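Local coordinates for acyl-CoA dehydrogenase domain protein Tcur3481 (Thermomonospora curvata, PDB 6WY9) that binds FAD and probably works as an acyl-CoA dehydrogenase, a flavin-dependent oxidoreductase, at residues B[56-61]-B[107-112]; B[88-93]-B[116-121]; B[94-99]-B[216-221]; B[10-15]-B[50-55]; B[42-47]-B[84-89]. All coordinates share one frame; numbering follows the deposited sequence.

Helix 87-100 runs through the middle of this set: contact 5 holds its beginning against helix 41-49, contact 2 crosses it with strand 118-122, and contact 3 packs its last turns on helix 215-248. Contacts 2 and 5 are buried; contact 3 is largely so, but ends at an exposed glutamate. Contacts 1 and 4, with centres about 15 Å apart, lie nearer the surface, where the loop after helix 41-49 meets helices 109-113 and 5-23. Contacts 1, 4 and 5 rest on apolar side chains, with no hydrogen bond across their segments. Contact 2 adds a threonine hydroxyl bonded to a strand carbonyl, and contact 3 sets a tryptophan face against the aliphatic part of the glutamate.

Contact 1: residues B[56-61]-B[107-112]; sequences ALPEAA and DLLPGV
Leu109, early in helix 109-113, packs against Ala61 and Pro58 of the loop 56-61, joining a loop and a short helix in the N-terminal helical region of the acyl-CoA dehydrogenase fold. Its CB sits 3.5 Å from CB of Ala61, a close approach that suits the short alanine side chain. From there CG lies anti to the carbonyl carbon (chi1 -66°), and the branch divides. CD1 heads for the ring of Pro58, whose CD it meets loosely at 4.4 Å, and also touches Ala98 of helix 87-100; CD2 lies against Ala94 of that helix.

Pro110 extends the contact toward the surface. Its CD lies 3.9 Å from CB of Ala61, and its CA comes within 3.6 Å of the carbonyl O of Ala61. Proline suits a first helical turn, where the backbone nitrogen has no carbonyl of a preceding turn to bind. On the inner side Leu57 and Val112 cross at about a right angle, CD2 of Leu57 being 3.9 Å from CG1 of Val112. The bend that presents Ala61 is closed by its own N-H, bonded to the carbonyl O of Pro58 at 3.2 Å.

No hydrogen bond joins the two segments. The loop is therefore held to the helix by shape and burial of aliphatic carbon, with leucine and valine in the buried part and proline and alanine toward solvent.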
# COMPACT_ATOMS: atom_id res chain seq x y z
N ALA B 56 4.25 -18.91 -32.55
CA ALA B 56 4.22 -17.44 -32.68
C ALA B 56 4.94 -16.88 -33.90
O ALA B 56 4.83 -15.67 -34.17
CB ALA B 56 4.81 -16.78 -31.43
N LEU B 57 5.69 -17.70 -34.65
CA LEU B 57 6.56 -17.24 -35.72
C LEU B 57 5.90 -17.39 -37.08
O LEU B 57 4.88 -18.08 -37.22
CB LEU B 57 7.87 -18.03 -35.70
CG LEU B 57 8.91 -17.45 -34.73
CD1 LEU B 57 8.23 -17.10 -33.46
CD2 LEU B 57 10.01 -18.45 -34.44
N PRO B 58 6.47 -16.78 -38.13
CA PRO B 58 5.77 -16.75 -39.41
C PRO B 58 5.71 -18.11 -40.09
O PRO B 58 6.54 -19.00 -39.87
CB PRO B 58 6.62 -15.77 -40.25
CG PRO B 58 7.56 -15.11 -39.27
CD PRO B 58 7.78 -16.12 -38.22
N GLU B 59 4.71 -18.25 -40.96
CA GLU B 59 4.55 -19.48 -41.72
C GLU B 59 5.73 -19.71 -42.67
O GLU B 59 6.20 -20.84 -42.82
CB GLU B 59 3.23 -19.46 -42.50
CG GLU B 59 1.98 -19.57 -41.61
CD GLU B 59 0.69 -19.57 -42.41
OE1 GLU B 59 0.72 -19.16 -43.59
OE2 GLU B 59 -0.35 -19.98 -41.87
N ALA B 60 6.22 -18.64 -43.32
CA ALA B 60 7.35 -18.82 -44.23
C ALA B 60 8.57 -19.43 -43.55
O ALA B 60 9.42 -20.00 -44.25
CB ALA B 60 7.72 -17.48 -44.89
N ALA B 61 8.69 -19.35 -42.23
CA ALA B 61 9.76 -20.02 -41.49
C ALA B 61 9.33 -21.35 -40.89
O ALA B 61 10.07 -21.93 -40.08
CB ALA B 61 10.31 -19.11 -40.37
N ASP B 107 16.26 -15.62 -42.51
CA ASP B 107 16.67 -16.99 -42.77
C ASP B 107 17.14 -17.73 -41.52
O ASP B 107 17.27 -18.96 -41.56
CB ASP B 107 17.76 -17.02 -43.85
CG ASP B 107 17.19 -16.77 -45.23
OD1 ASP B 107 16.00 -17.08 -45.43
OD2 ASP B 107 17.93 -16.27 -46.11
N LEU B 108 17.36 -17.03 -40.40
CA LEU B 108 17.69 -17.72 -39.16
C LEU B 108 16.47 -18.36 -38.49
O LEU B 108 16.64 -19.17 -37.56
CB LEU B 108 18.37 -16.75 -38.18
CG LEU B 108 19.64 -16.00 -38.62
CD1 LEU B 108 20.07 -15.02 -37.53
CD2 LEU B 108 20.76 -16.97 -38.86
N LEU B 109 15.25 -18.00 -38.91
CA LEU B 109 14.05 -18.33 -38.15
C LEU B 109 13.71 -19.82 -38.25
O LEU B 109 13.26 -20.43 -37.27
CB LEU B 109 12.87 -17.45 -38.62
CG LEU B 109 13.05 -15.94 -38.31
CD1 LEU B 109 11.95 -15.00 -38.87
CD2 LEU B 109 13.20 -15.74 -36.79
N PRO B 110 13.87 -20.44 -39.42
CA PRO B 110 13.65 -21.89 -39.47
C PRO B 110 14.40 -22.64 -38.39
O PRO B 110 13.82 -23.54 -37.77
CB PRO B 110 14.12 -22.25 -40.89
CG PRO B 110 13.71 -21.02 -41.66
CD PRO B 110 14.14 -19.89 -40.76
N GLY B 111 15.66 -22.29 -38.12
CA GLY B 111 16.40 -22.97 -37.07
C GLY B 111 15.83 -22.71 -35.68
O GLY B 111 15.98 -23.54 -34.78
N VAL B 112 15.18 -21.57 -35.48
CA VAL B 112 14.50 -21.34 -34.20
C VAL B 112 13.26 -22.22 -34.10
O VAL B 112 12.98 -22.81 -33.04
CB VAL B 112 14.14 -19.86 -34.03
CG1 VAL B 112 13.29 -19.67 -32.74
CG2 VAL B 112 15.40 -18.97 -34.01

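Contact 2: residues B[88-93]-B[116-121]; sequences WPTLVA and SRRLTV
Trp88 opens the contact by laying its indole obliquely beside Val121, with CZ3 3.6 Å from CG2; its NE1 hydrogen-bonds a glycerol, probably from the crystallisation liquor. Pro89 follows, and its CB approaches OG1 of Thr120 at 3.6 Å; that hydroxyl has its hydrogen bond with the carbonyl O of Pro155.

Thr90 supplies the polar link. OG1 donates to the carbonyl O of Leu119 at 2.9 Å, with a C=O...donor angle of 126° and the donor tilted 19° from the carbonyl plane. One turn on, Ala93 fits where the strand comes close: its CB touches CG1 of Val121 at 3.6 Å and CB of Leu119 at 3.8 Å.

The axes of helical segment 88-93 and strand segment 118-121 pass 5.8 Å apart, nearly perpendicular, which favours small residues such as alanine and threonine on the helix. Arg118 and Thr120 make backbone hydrogen bonds to residues of strand 160-169, whereas the carbonyl of Leu119 finds its donor in the threonine. A buried strand oxygen is thus satisfied by a side chain that is otherwise compact and largely apolar.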
# COMPACT_ATOMS: atom_id res chain seq x y z
N TRP B 88 11.39 -16.46 -23.57
CA TRP B 88 11.17 -15.07 -23.99
C TRP B 88 12.42 -14.49 -24.66
O TRP B 88 12.28 -13.83 -25.70
CB TRP B 88 10.63 -14.18 -22.84
CG TRP B 88 11.60 -13.68 -21.81
CD1 TRP B 88 11.83 -14.20 -20.55
CD2 TRP B 88 12.47 -12.53 -21.92
NE1 TRP B 88 12.79 -13.46 -19.90
CE2 TRP B 88 13.21 -12.44 -20.72
CE3 TRP B 88 12.72 -11.59 -22.93
CZ2 TRP B 88 14.17 -11.43 -20.50
CZ3 TRP B 88 13.66 -10.60 -22.72
CH2 TRP B 88 14.37 -10.53 -21.51
N PRO B 89 13.65 -14.75 -24.21
CA PRO B 89 14.79 -14.20 -24.97
C PRO B 89 14.84 -14.69 -26.41
O PRO B 89 15.00 -13.88 -27.33
CB PRO B 89 16.02 -14.64 -24.15
CG PRO B 89 15.48 -14.87 -22.74
CD PRO B 89 14.10 -15.49 -23.01
N THR B 90 14.68 -15.99 -26.64
CA THR B 90 14.76 -16.51 -28.00
C THR B 90 13.60 -16.02 -28.85
O THR B 90 13.80 -15.62 -30.01
CB THR B 90 14.79 -18.05 -27.99
OG1 THR B 90 16.05 -18.48 -27.49
CG2 THR B 90 14.60 -18.62 -29.39
N LEU B 91 12.35 -16.08 -28.32
CA LEU B 91 11.19 -15.82 -29.17
C LEU B 91 10.90 -14.33 -29.36
O LEU B 91 10.40 -13.94 -30.41
CB LEU B 91 9.93 -16.54 -28.63
CG LEU B 91 10.05 -18.09 -28.76
CD1 LEU B 91 8.83 -18.89 -28.20
CD2 LEU B 91 10.36 -18.50 -30.23
N VAL B 92 11.17 -13.49 -28.34
CA VAL B 92 11.14 -12.05 -28.57
C VAL B 92 12.21 -11.65 -29.61
O VAL B 92 11.95 -10.85 -30.52
CB VAL B 92 11.31 -11.26 -27.25
CG1 VAL B 92 11.48 -9.76 -27.49
CG2 VAL B 92 10.09 -11.51 -26.27
N ALA B 93 13.42 -12.21 -29.50
CA ALA B 93 14.41 -11.89 -30.53
C ALA B 93 13.91 -12.35 -31.89
O ALA B 93 14.09 -11.63 -32.89
CB ALA B 93 15.75 -12.54 -30.21
N SER B 116 17.00 -25.97 -33.20
CA SER B 116 18.45 -26.04 -33.27
C SER B 116 19.15 -24.71 -33.01
O SER B 116 20.37 -24.70 -32.83
CB SER B 116 18.88 -26.56 -34.65
OG SER B 116 18.26 -25.78 -35.65
N ARG B 117 18.42 -23.59 -33.00
CA ARG B 117 19.00 -22.25 -32.95
C ARG B 117 18.29 -21.44 -31.88
O ARG B 117 17.09 -21.17 -32.00
CB ARG B 117 18.86 -21.52 -34.29
CG ARG B 117 19.45 -20.11 -34.28
CD ARG B 117 19.17 -19.32 -35.58
NE ARG B 117 19.28 -20.15 -36.79
CZ ARG B 117 20.40 -20.36 -37.47
NH1 ARG B 117 20.36 -21.12 -38.55
NH2 ARG B 117 21.55 -19.83 -37.07
N ARG B 118 19.03 -21.02 -30.86
CA ARG B 118 18.49 -20.15 -29.82
C ARG B 118 19.15 -18.79 -29.92
O ARG B 118 20.21 -18.62 -30.52
CB ARG B 118 18.69 -20.72 -28.42
CG ARG B 118 17.98 -22.08 -28.18
CD ARG B 118 17.78 -22.37 -26.70
NE ARG B 118 19.03 -22.39 -25.92
CZ ARG B 118 19.64 -23.50 -25.53
NH1 ARG B 118 19.12 -24.69 -25.85
NH2 ARG B 118 20.77 -23.45 -24.82
N LEU B 119 18.50 -17.82 -29.29
CA LEU B 119 18.91 -16.43 -29.33
C LEU B 119 18.79 -15.88 -27.92
O LEU B 119 18.18 -16.49 -27.04
CB LEU B 119 18.04 -15.61 -30.28
CG LEU B 119 18.06 -16.20 -31.69
CD1 LEU B 119 16.85 -15.73 -32.45
CD2 LEU B 119 19.30 -15.65 -32.30
N THR B 120 19.38 -14.70 -27.72
CA THR B 120 19.00 -13.93 -26.54
C THR B 120 19.06 -12.46 -26.93
O THR B 120 19.44 -12.10 -28.05
CB THR B 120 19.89 -14.27 -25.32
OG1 THR B 120 19.45 -13.52 -24.19
CG2 THR B 120 21.38 -13.96 -25.62
N VAL B 121 18.64 -11.61 -25.99
CA VAL B 121 18.62 -10.17 -26.21
C VAL B 121 19.41 -9.51 -25.09
O VAL B 121 19.30 -9.90 -23.91
CB VAL B 121 17.18 -9.65 -26.27
CG1 VAL B 121 16.46 -10.38 -27.37
CG2 VAL B 121 16.44 -9.86 -24.90

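Contact 3: residues B[94-99]-B[216-221]; sequences ALAIAE and LPWTLD
Trp218 projects from helix 215-248 and meets three residues of helix 87-100. Glu99 covers one face of its six-membered ring in a CH-pi contact: CB lies 4.2 Å from the ring centroid and 23° off the normal. CG of Glu99 follows over the same ring system, toward the rim, 3.9 Å from CZ2. Obliquely to the ring come the carbonyl O of Leu95, 3.6 Å from CH2, and CA of Ala96, 3.7 Å from CZ3. Deeper in the interface, CB of Ala96 presses on OG1 of Thr219 at 3.3 Å, a close approach that suits the small alanine.

Torsions set up this arrangement. CG of Trp218 is anti to the backbone N (chi1 -167°), and from there the indole spans the gap between segments 94-99 and 216-221, whose axes approach to 10.0 Å. The Glu99 chain bends at chi2, and its carboxylate plane lies within 3° of the ring plane. Glutamate suits this edge because its methylenes serve the aromatic face while its charged end belongs near solvent. The hydroxyl of Thr219 has its hydrogen bond within its own helix, to the carbonyl O of Ala215, and His100 packs edge-to-face with Trp218.

The two helical segments run roughly antiparallel and join sequence ranges of the N-terminal and C-terminal families. Strands 160-169 and 172-179 border the pair, Leu164 touching Ala96, Leu175 touching Thr219 and Leu177 touching Ile97. Leu57 and Leu109 also pack on helix 87-100, Leu57 on Ala94 and Leu95, Leu109 on Ala94, Ile97 and Ala98.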
# COMPACT_ATOMS: atom_id res chain seq x y z
N ALA B 94 13.27 -13.52 -31.95
CA ALA B 94 12.84 -14.04 -33.25
C ALA B 94 11.72 -13.20 -33.84
O ALA B 94 11.66 -12.99 -35.06
CB ALA B 94 12.42 -15.52 -33.13
N LEU B 95 10.79 -12.74 -32.99
CA LEU B 95 9.75 -11.84 -33.45
C LEU B 95 10.32 -10.51 -33.91
O LEU B 95 9.83 -9.93 -34.89
CB LEU B 95 8.70 -11.64 -32.34
CG LEU B 95 7.77 -12.81 -32.05
CD1 LEU B 95 6.78 -12.42 -30.90
CD2 LEU B 95 7.02 -13.16 -33.31
N ALA B 96 11.36 -10.00 -33.24
CA ALA B 96 12.05 -8.80 -33.73
C ALA B 96 12.65 -9.04 -35.11
O ALA B 96 12.61 -8.15 -35.98
CB ALA B 96 13.15 -8.37 -32.76
N ILE B 97 13.23 -10.22 -35.33
CA ILE B 97 13.79 -10.51 -36.65
C ILE B 97 12.68 -10.62 -37.68
O ILE B 97 12.80 -10.16 -38.83
CB ILE B 97 14.65 -11.79 -36.62
CG1 ILE B 97 15.94 -11.53 -35.85
CG2 ILE B 97 14.97 -12.23 -38.08
CD1 ILE B 97 16.63 -12.80 -35.34
N ALA B 98 11.60 -11.29 -37.29
CA ALA B 98 10.52 -11.53 -38.24
C ALA B 98 9.93 -10.21 -38.70
O ALA B 98 9.63 -10.04 -39.88
CB ALA B 98 9.45 -12.41 -37.60
N GLU B 99 9.82 -9.24 -37.79
CA GLU B 99 9.13 -8.01 -38.12
C GLU B 99 10.06 -6.89 -38.56
O GLU B 99 9.59 -5.93 -39.17
CB GLU B 99 8.31 -7.55 -36.91
CG GLU B 99 7.40 -6.37 -37.23
CD GLU B 99 6.04 -6.77 -37.82
OE1 GLU B 99 5.25 -5.86 -38.14
OE2 GLU B 99 5.75 -7.98 -37.94
N LEU B 216 14.16 -1.18 -32.24
CA LEU B 216 14.45 -1.06 -30.79
C LEU B 216 13.20 -0.76 -30.00
O LEU B 216 12.86 -1.53 -29.08
CB LEU B 216 15.54 -0.01 -30.55
CG LEU B 216 15.81 0.17 -29.03
CD1 LEU B 216 16.08 -1.14 -28.34
CD2 LEU B 216 16.96 1.16 -28.70
N PRO B 217 12.46 0.33 -30.27
CA PRO B 217 11.27 0.58 -29.44
C PRO B 217 10.24 -0.53 -29.58
O PRO B 217 9.57 -0.87 -28.60
CB PRO B 217 10.73 1.93 -29.95
CG PRO B 217 11.61 2.31 -31.18
CD PRO B 217 12.52 1.17 -31.48
N TRP B 218 10.11 -1.12 -30.78
CA TRP B 218 9.21 -2.26 -30.94
C TRP B 218 9.63 -3.43 -30.06
O TRP B 218 8.80 -4.06 -29.37
CB TRP B 218 9.20 -2.67 -32.40
CG TRP B 218 8.13 -3.58 -32.77
CD1 TRP B 218 6.89 -3.25 -33.22
CD2 TRP B 218 8.20 -5.01 -32.79
NE1 TRP B 218 6.17 -4.38 -33.51
CE2 TRP B 218 6.96 -5.48 -33.25
CE3 TRP B 218 9.19 -5.94 -32.46
CZ2 TRP B 218 6.67 -6.84 -33.40
CZ3 TRP B 218 8.91 -7.29 -32.61
CH2 TRP B 218 7.66 -7.72 -33.08
N THR B 219 10.91 -3.75 -30.07
CA THR B 219 11.36 -4.90 -29.30
C THR B 219 11.19 -4.65 -27.81
O THR B 219 10.82 -5.56 -27.06
CB THR B 219 12.81 -5.24 -29.67
OG1 THR B 219 12.86 -5.57 -31.05
CG2 THR B 219 13.29 -6.46 -28.89
N LEU B 220 11.39 -3.41 -27.36
CA LEU B 220 11.19 -3.12 -25.94
C LEU B 220 9.72 -3.28 -25.53
O LEU B 220 9.42 -3.83 -24.46
CB LEU B 220 11.70 -1.71 -25.61
CG LEU B 220 13.21 -1.50 -25.73
CD1 LEU B 220 13.54 -0.02 -25.67
CD2 LEU B 220 13.99 -2.26 -24.65
N ASP B 221 8.79 -2.81 -26.37
CA ASP B 221 7.37 -3.02 -26.06
C ASP B 221 6.99 -4.50 -26.02
O ASP B 221 6.23 -4.95 -25.14
CB ASP B 221 6.52 -2.29 -27.08
CG ASP B 221 6.41 -0.81 -26.77
OD1 ASP B 221 6.79 -0.41 -25.63
OD2 ASP B 221 5.95 -0.07 -27.64

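Contact 4: residues B[10-15]-B[50-55]; sequences TELQGL and AGLLGV
Leu12 and Leu15 of helix 5-23 both carry CG anti to the backbone N (chi1 -166° and -172°), which turns each CG toward the segment 50-55; the methyls beyond meet Leu52, Val55 and Ala50. The partners lie around a Schellman motif that ends helix 41-49, Ala50 just before Gly51 and Leu52 and Val55 after it. Gly51 takes the positive phi of 82° on which that ending depends; a side chain there would jam against the preceding carbonyl O, which is why glycine suits the position.

Leu12 fills the inner half of the contact. Its CD1 touches CG2 of Val55 at 3.6 Å and CG1 of the same valine at 3.8 Å, and its CD2 meets CD2 of Leu52 at 4.0 Å. Beyond the two segments Leu12 also packs on Ala70 and Val73 of helix 67-80, so it sits where three elements converge. An alanine here would probably open a gap facing Leu52 and Val55, depriving both valine methyls and CD2 of Leu52 of their packing against the longer side chain.

Leu15, one turn further on and more exposed, meets Ala50 and Leu52 near the helix end. Leu52 is shared between the two leucines through its branch: CD2 serves Leu12, and CD1 lies 4.1 Å from CG of Leu15. At the outer margin CD2 of Leu15 comes within 4.0 Å of CB of Ala50 and 3.8 Å of its carbonyl O.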
# COMPACT_ATOMS: atom_id res chain seq x y z
N THR B 10 -6.37 -22.18 -27.04
CA THR B 10 -6.67 -23.17 -26.02
C THR B 10 -5.88 -24.46 -26.23
O THR B 10 -5.28 -25.00 -25.29
CB THR B 10 -8.17 -23.46 -26.01
OG1 THR B 10 -8.86 -22.27 -25.62
CG2 THR B 10 -8.49 -24.56 -25.04
N GLU B 11 -5.89 -24.98 -27.46
CA GLU B 11 -5.05 -26.14 -27.76
C GLU B 11 -3.59 -25.85 -27.43
O GLU B 11 -2.90 -26.67 -26.81
CB GLU B 11 -5.20 -26.53 -29.23
CG GLU B 11 -6.65 -26.76 -29.64
CD GLU B 11 -6.80 -27.28 -31.08
OE1 GLU B 11 -5.78 -27.69 -31.69
OE2 GLU B 11 -7.94 -27.28 -31.59
N LEU B 12 -3.09 -24.68 -27.83
CA LEU B 12 -1.73 -24.30 -27.49
C LEU B 12 -1.50 -24.42 -25.99
O LEU B 12 -0.52 -25.01 -25.52
CB LEU B 12 -1.48 -22.86 -27.96
CG LEU B 12 -0.06 -22.30 -28.03
CD1 LEU B 12 -0.15 -20.96 -28.71
CD2 LEU B 12 0.50 -22.12 -26.66
N GLN B 13 -2.42 -23.87 -25.21
CA GLN B 13 -2.26 -23.82 -23.77
C GLN B 13 -2.22 -25.23 -23.15
O GLN B 13 -1.38 -25.53 -22.29
CB GLN B 13 -3.38 -22.98 -23.19
CG GLN B 13 -3.37 -22.90 -21.70
CD GLN B 13 -4.47 -22.00 -21.19
OE1 GLN B 13 -4.21 -20.89 -20.75
NE2 GLN B 13 -5.70 -22.48 -21.25
N GLY B 14 -3.13 -26.10 -23.57
CA GLY B 14 -3.13 -27.45 -23.03
C GLY B 14 -1.85 -28.20 -23.35
O GLY B 14 -1.32 -28.94 -22.51
N LEU B 15 -1.34 -28.04 -24.57
CA LEU B 15 -0.12 -28.73 -24.96
C LEU B 15 1.05 -28.25 -24.10
O LEU B 15 1.81 -29.06 -23.54
CB LEU B 15 0.14 -28.51 -26.45
CG LEU B 15 1.23 -29.23 -27.23
CD1 LEU B 15 1.29 -30.69 -26.81
CD2 LEU B 15 0.99 -29.09 -28.77
N ALA B 50 6.74 -30.29 -30.45
CA ALA B 50 5.31 -30.02 -30.40
C ALA B 50 4.90 -28.79 -31.21
O ALA B 50 3.71 -28.47 -31.29
CB ALA B 50 4.89 -29.84 -28.93
N GLY B 51 5.87 -28.10 -31.82
CA GLY B 51 5.56 -26.94 -32.63
C GLY B 51 5.37 -25.69 -31.82
O GLY B 51 4.96 -24.65 -32.38
N LEU B 52 5.67 -25.74 -30.53
CA LEU B 52 5.41 -24.60 -29.68
C LEU B 52 6.43 -23.48 -29.86
O LEU B 52 6.11 -22.33 -29.56
CB LEU B 52 5.35 -25.06 -28.21
CG LEU B 52 4.11 -25.92 -27.94
CD1 LEU B 52 4.19 -26.54 -26.56
CD2 LEU B 52 2.90 -25.01 -28.02
N LEU B 53 7.65 -23.78 -30.35
CA LEU B 53 8.57 -22.69 -30.69
C LEU B 53 8.12 -21.98 -31.95
O LEU B 53 8.45 -20.81 -32.16
CB LEU B 53 10.01 -23.20 -30.84
CG LEU B 53 10.62 -23.92 -29.61
CD1 LEU B 53 12.04 -24.39 -29.91
CD2 LEU B 53 10.59 -23.07 -28.28
N GLY B 54 7.39 -22.69 -32.82
CA GLY B 54 6.99 -22.11 -34.07
C GLY B 54 5.65 -21.42 -34.06
O GLY B 54 5.32 -20.69 -35.00
N VAL B 55 4.88 -21.62 -32.98
CA VAL B 55 3.49 -21.20 -33.00
C VAL B 55 3.37 -19.69 -33.19
O VAL B 55 2.53 -19.21 -33.96
CB VAL B 55 2.74 -21.71 -31.75
CG1 VAL B 55 3.20 -21.00 -30.51
CG2 VAL B 55 1.27 -21.55 -31.93

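Contact 5: residues B[42-47]-B[84-89]; sequences TLWREL and PVPLWP
Trp44 makes the aromatic part of this contact, bringing one corner of its indole to the residues that lead into helix 87-100. Val85 approaches at the ring edge, its CB near the plane and 3.7 Å from CE3. CZ3 next door receives two oblique neighbours, CD of Pro86 and CD2 of Leu87, each 3.6 Å away; the indole and Leu87 run alongside in opposing directions. Arg118 adds a cation-pi partner to the same ring. With an alanine in place of Trp44, a gap would probably open beside Val85, Pro86 and Leu87, and the Arg118 guanidinium would lose its aromatic mate.

The aliphatic contacts of Val85 are with Leu43 and Leu47. Leu43 crosses it at about a right angle, CD2 lying 3.7 Å from CG1, while Leu47 meets it tip to tip, with CD1 4.1 Å from CG2. CD1 of Leu47 also reaches Leu87.

Within segment 84-89 the backbone shapes the partners: Pro86 centres an inverse gamma turn, with a weak bond of 2.9 Å from Leu87 N to Val85 O, and occupies the N-cap position, where a rigid residue suits the change from loop to helix.

The chemistry is thus a match of apolar shapes: the turn leading into helix 87-100 sets three successive residues, Val85, Pro86 and Leu87, where one rim of the indole touches them all.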
# COMPACT_ATOMS: atom_id res chain seq x y z
N THR B 42 16.22 -30.78 -22.80
CA THR B 42 15.19 -31.76 -23.12
C THR B 42 13.85 -31.07 -23.30
O THR B 42 13.14 -31.30 -24.29
CB THR B 42 15.12 -32.82 -22.02
OG1 THR B 42 16.42 -33.43 -21.90
CG2 THR B 42 14.10 -33.92 -22.41
N LEU B 43 13.51 -30.20 -22.36
CA LEU B 43 12.30 -29.40 -22.47
C LEU B 43 12.30 -28.56 -23.76
O LEU B 43 11.27 -28.44 -24.44
CB LEU B 43 12.18 -28.49 -21.26
CG LEU B 43 10.95 -27.58 -21.22
CD1 LEU B 43 9.66 -28.42 -21.43
CD2 LEU B 43 10.90 -26.77 -19.89
N TRP B 44 13.45 -27.97 -24.10
CA TRP B 44 13.55 -27.19 -25.33
C TRP B 44 13.23 -28.05 -26.55
O TRP B 44 12.51 -27.62 -27.46
CB TRP B 44 14.96 -26.61 -25.46
CG TRP B 44 15.00 -25.57 -26.52
CD1 TRP B 44 15.45 -25.69 -27.81
CD2 TRP B 44 14.52 -24.23 -26.39
NE1 TRP B 44 15.29 -24.50 -28.48
CE2 TRP B 44 14.71 -23.59 -27.63
CE3 TRP B 44 13.94 -23.50 -25.33
CZ2 TRP B 44 14.35 -22.24 -27.86
CZ3 TRP B 44 13.59 -22.13 -25.56
CH2 TRP B 44 13.79 -21.53 -26.81
N ARG B 45 13.79 -29.25 -26.61
CA ARG B 45 13.56 -30.10 -27.77
C ARG B 45 12.11 -30.58 -27.82
O ARG B 45 11.52 -30.71 -28.90
CB ARG B 45 14.51 -31.29 -27.75
CG ARG B 45 15.96 -30.99 -28.12
CD ARG B 45 16.78 -32.30 -28.22
NE ARG B 45 16.71 -33.13 -27.00
CZ ARG B 45 15.93 -34.20 -26.85
NH1 ARG B 45 15.14 -34.60 -27.84
NH2 ARG B 45 15.94 -34.89 -25.71
N GLU B 46 11.53 -30.86 -26.66
CA GLU B 46 10.12 -31.27 -26.60
C GLU B 46 9.21 -30.14 -27.10
O GLU B 46 8.29 -30.38 -27.89
CB GLU B 46 9.76 -31.65 -25.16
CG GLU B 46 10.57 -32.84 -24.57
CD GLU B 46 9.96 -34.15 -24.95
OE1 GLU B 46 8.71 -34.18 -24.95
OE2 GLU B 46 10.70 -35.11 -25.28
N LEU B 47 9.47 -28.91 -26.65
CA LEU B 47 8.72 -27.75 -27.14
C LEU B 47 8.85 -27.58 -28.65
O LEU B 47 7.86 -27.27 -29.32
CB LEU B 47 9.23 -26.48 -26.45
CG LEU B 47 8.88 -26.49 -24.95
CD1 LEU B 47 9.61 -25.36 -24.23
CD2 LEU B 47 7.35 -26.43 -24.68
N PRO B 84 12.51 -24.00 -16.64
CA PRO B 84 13.78 -23.35 -17.01
C PRO B 84 14.17 -23.49 -18.48
O PRO B 84 15.04 -24.28 -18.86
CB PRO B 84 14.79 -24.05 -16.08
CG PRO B 84 14.22 -25.47 -15.94
CD PRO B 84 12.73 -25.19 -15.79
N VAL B 85 13.55 -22.68 -19.34
CA VAL B 85 13.97 -22.58 -20.75
C VAL B 85 13.89 -21.12 -21.18
O VAL B 85 13.02 -20.37 -20.74
CB VAL B 85 13.08 -23.43 -21.70
CG1 VAL B 85 13.53 -24.87 -21.77
CG2 VAL B 85 11.60 -23.36 -21.29
N PRO B 86 14.80 -20.69 -22.08
CA PRO B 86 14.84 -19.25 -22.43
C PRO B 86 13.84 -18.89 -23.54
O PRO B 86 14.21 -18.48 -24.65
CB PRO B 86 16.29 -19.07 -22.88
CG PRO B 86 16.53 -20.36 -23.68
CD PRO B 86 15.86 -21.45 -22.79
N LEU B 87 12.55 -19.07 -23.25
CA LEU B 87 11.56 -18.81 -24.29
C LEU B 87 11.46 -17.31 -24.60
O LEU B 87 11.44 -16.92 -25.77
CB LEU B 87 10.20 -19.38 -23.88
CG LEU B 87 10.06 -20.91 -23.93
CD1 LEU B 87 8.74 -21.33 -23.19
CD2 LEU B 87 10.05 -21.44 -25.36
N TRP B 88 11.39 -16.46 -23.57
CA TRP B 88 11.17 -15.07 -23.99
C TRP B 88 12.42 -14.49 -24.66
O TRP B 88 12.28 -13.83 -25.70
CB TRP B 88 10.63 -14.18 -22.84
CG TRP B 88 11.60 -13.68 -21.81
CD1 TRP B 88 11.83 -14.20 -20.55
CD2 TRP B 88 12.47 -12.53 -21.92
NE1 TRP B 88 12.79 -13.46 -19.90
CE2 TRP B 88 13.21 -12.44 -20.72
CE3 TRP B 88 12.72 -11.59 -22.93
CZ2 TRP B 88 14.17 -11.43 -20.50
CZ3 TRP B 88 13.66 -10.60 -22.72
CH2 TRP B 88 14.37 -10.53 -21.51
N PRO B 89 13.65 -14.75 -24.21
CA PRO B 89 14.79 -14.20 -24.97
C PRO B 89 14.84 -14.69 -26.41
O PRO B 89 15.00 -13.88 -27.33
CB PRO B 89 16.02 -14.64 -24.15
CG PRO B 89 15.48 -14.87 -22.74
CD PRO B 89 14.10 -15.49 -23.01